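Hypothetical protein AGR_L_1239 (Agrobacterium tumefaciens str. C58, PDB 1VQS) is of unknown function but belongs to the NIPSNAP family and adopts a ferredoxin-like fold of the dimeric alpha/beta-barrel clan. Local coordinates at residues P28-L31 and K32-D36; E40-K43 and S44-E48; F91-K94 and I95-L98. All coordinates share one frame; numbering follows the deposited sequence.

The three contacts come in series along the chain. Contacts 1 and 2 lie on the same helix, 27-46, with centres about 16 Å apart. Contact 1 is near its start and contact 2 is at its end, where the chain turns into strand 48-55. Contact 3 is in the irregular link between helix 86-89 and strand 99-109. Its centre is about 10 Å from that of contact 1, and the two touch through Val33, Phe91, Lys94 and Ile95, and through Tyr30 and Leu98. Contacts 2 and 3 are about 17 Å apart between centres and do not touch. Helix 27-46 lies on the antiparallel sheet of this ferredoxin-like fold, and the connection of contact 3 packs against that helix.

Contact 1 of 3, residues P28-L31 and K32-D36; sequences PAYL and KVVED
Tyr30 and Val34 meet one helical turn apart. CG2 of Val34 lies over one face of the Tyr30 ring, 3.9 Å from the ring centroid and 17° off its normal. This is a CH-pi contact, displaced toward the rim, and the closest ring carbons are CE1 and CZ. The ring reaches this place because Tyr30 CG is anti to the backbone N (chi1 176°), which carries it forward along the helix. The same Val34 methyl also sits 3.2 Å from Tyr30 O. That oxygen accepts the backbone N-H of Val34 at 3.0 Å, so backbone and side chain join the same pair. Lys32, Val33 and Glu35 repeat the helical bond, to Pro28, Ala29 and Leu31. On another side of the helix, a water gives a hydrogen bond to Glu35 OE1 at 2.6 Å and a weak one to Leu31 O. Glu35 OE1 also forms a salt bridge with Arg111 of the second subunit. The phenol oxygen of Tyr30 is hydrogen-bonded to Tyr52 OH. Within the fold, Tyr30, Leu31 and Val34 face the sheet, on strands 14-22, 48-55 and 62-69, while Val33 packs against Lys94 and Ile95.

Contact 2 of 3, residues E40-K43 and S44-E48; sequences EIQK and SHLGE
Ser44 and Ile41 meet in the last turns of helix 27-46, the first helix of the ferredoxin-like fold, just before strand 48-55. Backbone bonds come first. Ser44 N and Leu46 N keep the helical pattern, to Glu40 O and Gln42 O. The bond from Leu46 is nearly straight, with an N-H...O angle of 175°. Gln42 O takes a second N-H, from His45 at 3.2 Å, which comes from above the carbonyl plane. His45 N thus divides its N-H between Gln42 O and a weak bond to Ile41 O at 3.5 Å. Gly47 N still reaches Lys43 O at 2.9 Å. Gly47 then leaves helical angles with positive phi (94°), a backbone shape that calls for glycine.

Between charged side chains, Lys43 NZ forms a salt bridge with Glu40 OE2 at 2.8 Å. It meets the carboxylate on the syn side of that oxygen.

Two polar bonds of His45 reach outside the turn. His45 NE2 is hydrogen-bonded to Asp85, and the backbone His45 O to Arg78 NH1.

Apolar contact is made by Leu46, whose CD1 lies 3.8 Å from Gln42 CG. Both side chains also touch Trp67 of strand 62-69, and Leu46 packs on Leu82 of helix 72-84.

One side-chain hydroxyl bonds back to the helix. Ser44 OG lies between its own backbone N and carbonyl carbon (chi1 76°), which turns it toward the preceding turn, and it donates to Ile41 O at 2.6 Å.

Contact 3 of 3, residues F91-K94 and I95-L98; sequences FLPK and IRDL
Ile95 and Phe91 form the apolar centre of this turn. CD1 of Ile95 is 3.7 Å from Phe91 CE2, and the CG2 branch of Ile95 touches CZ of the same ring. Both branches of the isoleucine thus meet one end of the ring. Leu92 CD2 stands farther off, 4.4 Å from Ile95 CD1. Arg96 lies across Pro93. The proline CG sits over one face of the guanidinium, 4.0 Å from NH2 and offset toward its rim. Arg96 CG sits between its own backbone N and carbonyl carbon (chi1 68°), and the chain then runs extended to NE, past Pro93 CA.

Next come the bonds that fix the turn. Leu92 O accepts two N-H groups. Arg96 N is at 2.8 Å, nearly in line with the carbonyl bond, and Ile95 N approaches from above the carbonyl plane. Pro93 O receives two water hydrogen bonds. One of these waters accepts from Asp97 N, and the other donates to Asp97 OD2 at 2.7 Å. Together they link Pro93 O to Asp97.

Farther out, Lys94 NZ forms a salt bridge with Glu37, and Phe91 meets the ring of Trp88. Asp97 OD1 is paired with Lys23 of the third subunit. Ile95 also packs on Tyr30 of helix 27-46. This is an irregular, turn-rich connection of helical character leading into strand 99-109, the last strand of the ferredoxin-like fold.

Contact 1 of 3, residues P28-L31 and K32-D36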
loop_
_atom_site.group_PDB
_atom_site.type_symbol
_atom_site.label_atom_id
_atom_site.label_comp_id
_atom_site.label_asym_id
_atom_site.label_seq_id
_atom_site.Cartn_x
_atom_site.Cartn_y
_atom_site.Cartn_z
ATOM N N PRO B 28 10.107 22.512 6.125
ATOM C CA PRO B 28 10.791 23.651 6.776
ATOM C C PRO B 28 9.943 24.336 7.851
ATOM O O PRO B 28 10.480 24.632 8.933
ATOM C CB PRO B 28 11.102 24.604 5.614
ATOM C CG PRO B 28 11.129 23.716 4.389
ATOM C CD PRO B 28 10.070 22.660 4.662
ATOM N N ALA B 29 8.662 24.577 7.592
ATOM C CA ALA B 29 7.794 25.179 8.625
ATOM C C ALA B 29 7.643 24.327 9.869
ATOM O O ALA B 29 7.664 24.824 11.008
ATOM C CB ALA B 29 6.430 25.523 8.052
ATOM N N TYR B 30 7.499 23.027 9.649
ATOM C CA TYR B 30 7.365 22.063 10.726
ATOM C C TYR B 30 8.609 22.055 11.603
ATOM O O TYR B 30 8.536 22.138 12.840
ATOM C CB TYR B 30 7.078 20.673 10.131
ATOM C CG TYR B 30 7.012 19.560 11.125
ATOM C CD1 TYR B 30 8.175 18.910 11.535
ATOM C CD2 TYR B 30 5.801 19.085 11.621
ATOM C CE1 TYR B 30 8.129 17.870 12.448
ATOM C CE2 TYR B 30 5.760 18.040 12.544
ATOM C CZ TYR B 30 6.928 17.446 12.958
ATOM O OH TYR B 30 6.899 16.406 13.868
ATOM N N LEU B 31 9.768 21.925 10.974
ATOM C CA LEU B 31 11.001 21.831 11.758
ATOM C C LEU B 31 11.275 23.111 12.527
ATOM O O LEU B 31 11.798 23.065 13.652
ATOM C CB LEU B 31 12.186 21.500 10.868
ATOM C CG LEU B 31 12.149 20.084 10.295
ATOM C CD1 LEU B 31 13.303 19.953 9.310
ATOM C CD2 LEU B 31 12.251 19.028 11.378
ATOM N N LYS B 32 10.910 24.246 11.936
ATOM C CA LYS B 32 11.121 25.527 12.610
ATOM C C LYS B 32 10.325 25.600 13.906
ATOM O O LYS B 32 10.868 25.895 14.962
ATOM C CB LYS B 32 10.775 26.694 11.697
ATOM C CG LYS B 32 10.925 28.055 12.390
ATOM C CD LYS B 32 10.385 29.198 11.533
ATOM C CE LYS B 32 11.284 29.507 10.335
ATOM N NZ LYS B 32 12.493 30.300 10.718
ATOM N N VAL B 33 9.028 25.336 13.817
ATOM C CA VAL B 33 8.165 25.498 14.982
ATOM C C VAL B 33 8.421 24.397 16.025
ATOM O O VAL B 33 8.364 24.647 17.224
ATOM C CB VAL B 33 6.677 25.618 14.572
ATOM C CG1 VAL B 33 6.098 24.274 14.207
ATOM C CG2 VAL B 33 5.857 26.268 15.684
ATOM N N VAL B 34 8.749 23.192 15.595
ATOM C CA VAL B 34 9.157 22.157 16.556
ATOM C C VAL B 34 10.418 22.583 17.314
ATOM O O VAL B 34 10.459 22.546 18.558
ATOM C CB VAL B 34 9.342 20.765 15.895
ATOM C CG1 VAL B 34 9.930 19.771 16.907
ATOM C CG2 VAL B 34 7.997 20.227 15.383
ATOM N N GLU B 35 11.439 23.039 16.589
ATOM C CA GLU B 35 12.633 23.524 17.265
ATOM C C GLU B 35 12.317 24.627 18.271
ATOM O O GLU B 35 12.763 24.576 19.421
ATOM C CB GLU B 35 13.677 24.051 16.278
ATOM C CG GLU B 35 14.896 24.603 16.998
ATOM C CD GLU B 35 16.090 24.799 16.132
ATOM O OE1 GLU B 35 16.001 24.594 14.929
ATOM O OE2 GLU B 35 17.152 25.155 16.701
ATOM N N ASP B 36 11.583 25.643 17.830
ATOM C CA ASP B 36 11.469 26.868 18.595
ATOM C C ASP B 36 10.471 26.737 19.732
ATOM O O ASP B 36 10.633 27.378 20.788
ATOM C CB ASP B 36 11.051 28.008 17.679
ATOM C CG ASP B 36 12.151 28.458 16.749
ATOM O OD1 ASP B 36 13.320 28.026 16.901
ATOM O OD2 ASP B 36 11.836 29.278 15.860
HETATM O O HOH W 1 14.597 23.462 13.030
#

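Contact 2 of 3, residues E40-K43 and S44-E48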
loop_
_atom_site.group_PDB
_atom_site.type_symbol
_atom_site.label_atom_id
_atom_site.label_comp_id
_atom_site.label_asym_id
_atom_site.label_seq_id
_atom_site.Cartn_x
_atom_site.Cartn_y
_atom_site.Cartn_z
ATOM N N GLU B 40 11.483 20.945 23.296
ATOM C CA GLU B 40 11.850 20.910 24.720
ATOM C C GLU B 40 10.706 20.450 25.628
ATOM O O GLU B 40 10.910 19.647 26.564
ATOM C CB GLU B 40 12.449 22.248 25.176
ATOM C CG GLU B 40 13.854 22.454 24.620
ATOM C CD GLU B 40 14.835 21.311 24.999
ATOM O OE1 GLU B 40 15.024 21.033 26.223
ATOM O OE2 GLU B 40 15.403 20.691 24.073
ATOM N N ILE B 41 9.500 20.930 25.346
ATOM C CA ILE B 41 8.336 20.436 26.070
ATOM C C ILE B 41 8.141 18.939 25.842
ATOM O O ILE B 41 7.933 18.183 26.784
ATOM C CB ILE B 41 7.070 21.242 25.684
ATOM C CG1 ILE B 41 7.173 22.696 26.189
ATOM C CG2 ILE B 41 5.817 20.567 26.211
ATOM C CD1 ILE B 41 6.252 23.686 25.468
ATOM N N GLN B 42 8.250 18.494 24.588
ATOM C CA GLN B 42 8.022 17.088 24.266
ATOM C C GLN B 42 9.050 16.209 25.000
ATOM O O GLN B 42 8.692 15.240 25.650
ATOM C CB GLN B 42 8.119 16.859 22.764
ATOM C CG GLN B 42 7.632 15.514 22.345
ATOM C CD GLN B 42 7.628 15.368 20.850
ATOM O OE1 GLN B 42 8.454 15.983 20.174
ATOM N NE2 GLN B 42 6.735 14.501 20.323
ATOM N N LYS B 43 10.326 16.578 24.937
ATOM C CA LYS B 43 11.394 15.842 25.633
ATOM C C LYS B 43 11.165 15.811 27.137
ATOM O O LYS B 43 11.473 14.810 27.822
ATOM C CB LYS B 43 12.778 16.430 25.349
ATOM C CG LYS B 43 13.250 16.210 23.928
ATOM C CD LYS B 43 14.351 17.179 23.503
ATOM C CE LYS B 43 15.633 17.010 24.218
ATOM N NZ LYS B 43 16.505 18.168 23.807
ATOM N N SER B 44 10.641 16.909 27.683
ATOM C CA SER B 44 10.460 16.982 29.125
ATOM C C SER B 44 9.465 15.996 29.671
ATOM O O SER B 44 9.457 15.745 30.876
ATOM C CB SER B 44 10.058 18.372 29.573
ATOM O OG SER B 44 8.706 18.632 29.275
ATOM N N HIS B 45 8.616 15.445 28.805
ATOM C CA HIS B 45 7.703 14.356 29.212
ATOM C C HIS B 45 8.191 13.003 28.751
ATOM O O HIS B 45 8.196 12.054 29.518
ATOM C CB HIS B 45 6.286 14.608 28.688
ATOM C CG HIS B 45 5.645 15.827 29.276
ATOM N ND1 HIS B 45 5.204 15.887 30.578
ATOM C CD2 HIS B 45 5.389 17.044 28.727
ATOM C CE1 HIS B 45 4.713 17.094 30.811
ATOM N NE2 HIS B 45 4.803 17.813 29.701
ATOM N N LEU B 46 8.552 12.900 27.477
ATOM C CA LEU B 46 8.855 11.606 26.897
ATOM C C LEU B 46 10.205 11.074 27.276
ATOM O O LEU B 46 10.385 9.865 27.280
ATOM C CB LEU B 46 8.702 11.648 25.395
ATOM C CG LEU B 46 7.306 12.047 24.906
ATOM C CD1 LEU B 46 7.288 11.922 23.366
ATOM C CD2 LEU B 46 6.211 11.225 25.528
ATOM N N GLY B 47 11.140 11.958 27.608
ATOM C CA GLY B 47 12.466 11.534 28.023
ATOM C C GLY B 47 13.516 11.482 26.923
ATOM O O GLY B 47 13.931 12.513 26.367
ATOM N N GLU B 48 13.945 10.270 26.610
ATOM C CA GLU B 48 15.134 10.020 25.801
ATOM C C GLU B 48 14.818 10.042 24.304
ATOM O O GLU B 48 14.426 9.042 23.720
ATOM C CB GLU B 48 15.785 8.688 26.218
ATOM C CG GLU B 48 16.294 8.722 27.677
ATOM C CD GLU B 48 17.293 7.615 28.004
ATOM O OE1 GLU B 48 18.182 7.321 27.174
ATOM O OE2 GLU B 48 17.215 7.068 29.120
#

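Contact 3 of 3, residues F91-K94 and I95-L98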
loop_
_atom_site.group_PDB
_atom_site.type_symbol
_atom_site.label_atom_id
_atom_site.label_comp_id
_atom_site.label_asym_id
_atom_site.label_seq_id
_atom_site.Cartn_x
_atom_site.Cartn_y
_atom_site.Cartn_z
ATOM N N PHE B 91 0.754 23.834 21.918
ATOM C CA PHE B 91 1.710 23.701 20.822
ATOM C C PHE B 91 1.162 22.904 19.648
ATOM O O PHE B 91 1.372 23.279 18.474
ATOM C CB PHE B 91 3.026 23.018 21.301
ATOM C CG PHE B 91 3.916 22.621 20.155
ATOM C CD1 PHE B 91 4.634 23.598 19.472
ATOM C CD2 PHE B 91 3.970 21.313 19.704
ATOM C CE1 PHE B 91 5.403 23.254 18.350
ATOM C CE2 PHE B 91 4.752 20.978 18.599
ATOM C CZ PHE B 91 5.450 21.967 17.926
ATOM N N LEU B 92 0.464 21.808 19.936
ATOM C CA LEU B 92 -0.030 20.908 18.892
ATOM C C LEU B 92 -0.727 21.569 17.677
ATOM O O LEU B 92 -0.527 21.092 16.556
ATOM C CB LEU B 92 -0.910 19.797 19.469
ATOM C CG LEU B 92 -0.205 18.657 20.220
ATOM C CD1 LEU B 92 -1.259 17.735 20.829
ATOM C CD2 LEU B 92 0.727 17.893 19.295
ATOM N N PRO B 93 -1.547 22.617 17.878
ATOM C CA PRO B 93 -2.189 23.224 16.699
ATOM C C PRO B 93 -1.199 23.690 15.647
ATOM O O PRO B 93 -1.570 23.831 14.468
ATOM C CB PRO B 93 -2.954 24.423 17.283
ATOM C CG PRO B 93 -3.243 23.999 18.700
ATOM C CD PRO B 93 -2.015 23.243 19.134
ATOM N N LYS B 94 0.042 23.940 16.048
ATOM C CA LYS B 94 1.054 24.465 15.132
ATOM C C LYS B 94 1.646 23.379 14.219
ATOM O O LYS B 94 2.312 23.709 13.219
ATOM C CB LYS B 94 2.184 25.145 15.908
ATOM C CG LYS B 94 1.706 26.212 16.880
ATOM C CD LYS B 94 2.818 26.652 17.784
ATOM C CE LYS B 94 2.292 27.559 18.866
ATOM N NZ LYS B 94 2.422 28.960 18.448
ATOM N N ILE B 95 1.439 22.104 14.571
ATOM C CA ILE B 95 1.856 21.035 13.688
ATOM C C ILE B 95 0.756 20.072 13.263
ATOM O O ILE B 95 0.934 19.312 12.329
ATOM C CB ILE B 95 3.028 20.203 14.269
ATOM C CG1 ILE B 95 2.663 19.509 15.596
ATOM C CG2 ILE B 95 4.232 21.086 14.434
ATOM C CD1 ILE B 95 3.666 18.473 16.033
ATOM N N ARG B 96 -0.393 20.063 13.920
ATOM C CA ARG B 96 -1.312 18.971 13.647
ATOM C C ARG B 96 -1.966 19.030 12.267
ATOM O O ARG B 96 -2.499 17.999 11.797
ATOM C CB ARG B 96 -2.351 18.848 14.736
ATOM C CG ARG B 96 -3.275 19.949 14.784
ATOM C CD ARG B 96 -4.410 19.644 15.758
ATOM N NE ARG B 96 -5.209 20.831 15.978
ATOM C CZ ARG B 96 -5.803 21.126 17.133
ATOM N NH1 ARG B 96 -5.677 20.304 18.156
ATOM N NH2 ARG B 96 -6.508 22.241 17.249
ATOM N N ASP B 97 -1.962 20.202 11.627
ATOM C CA ASP B 97 -2.428 20.337 10.237
ATOM C C ASP B 97 -1.290 20.245 9.238
ATOM O O ASP B 97 -1.540 20.102 8.029
ATOM C CB ASP B 97 -3.223 21.622 10.036
ATOM C CG ASP B 97 -4.402 21.734 10.968
ATOM O OD1 ASP B 97 -4.940 20.695 11.409
ATOM O OD2 ASP B 97 -4.775 22.891 11.298
ATOM N N LEU B 98 -0.046 20.295 9.723
ATOM C CA LEU B 98 1.108 20.056 8.868
ATOM C C LEU B 98 1.294 18.568 8.667
ATOM O O LEU B 98 1.806 18.140 7.632
ATOM C CB LEU B 98 2.363 20.663 9.465
ATOM C CG LEU B 98 2.327 22.191 9.684
ATOM C CD1 LEU B 98 3.674 22.678 10.161
ATOM C CD2 LEU B 98 1.932 22.930 8.442
HETATM O O HOH W 2 -0.696 22.720 12.083
HETATM O O HOH W 3 -4.284 23.599 13.893
#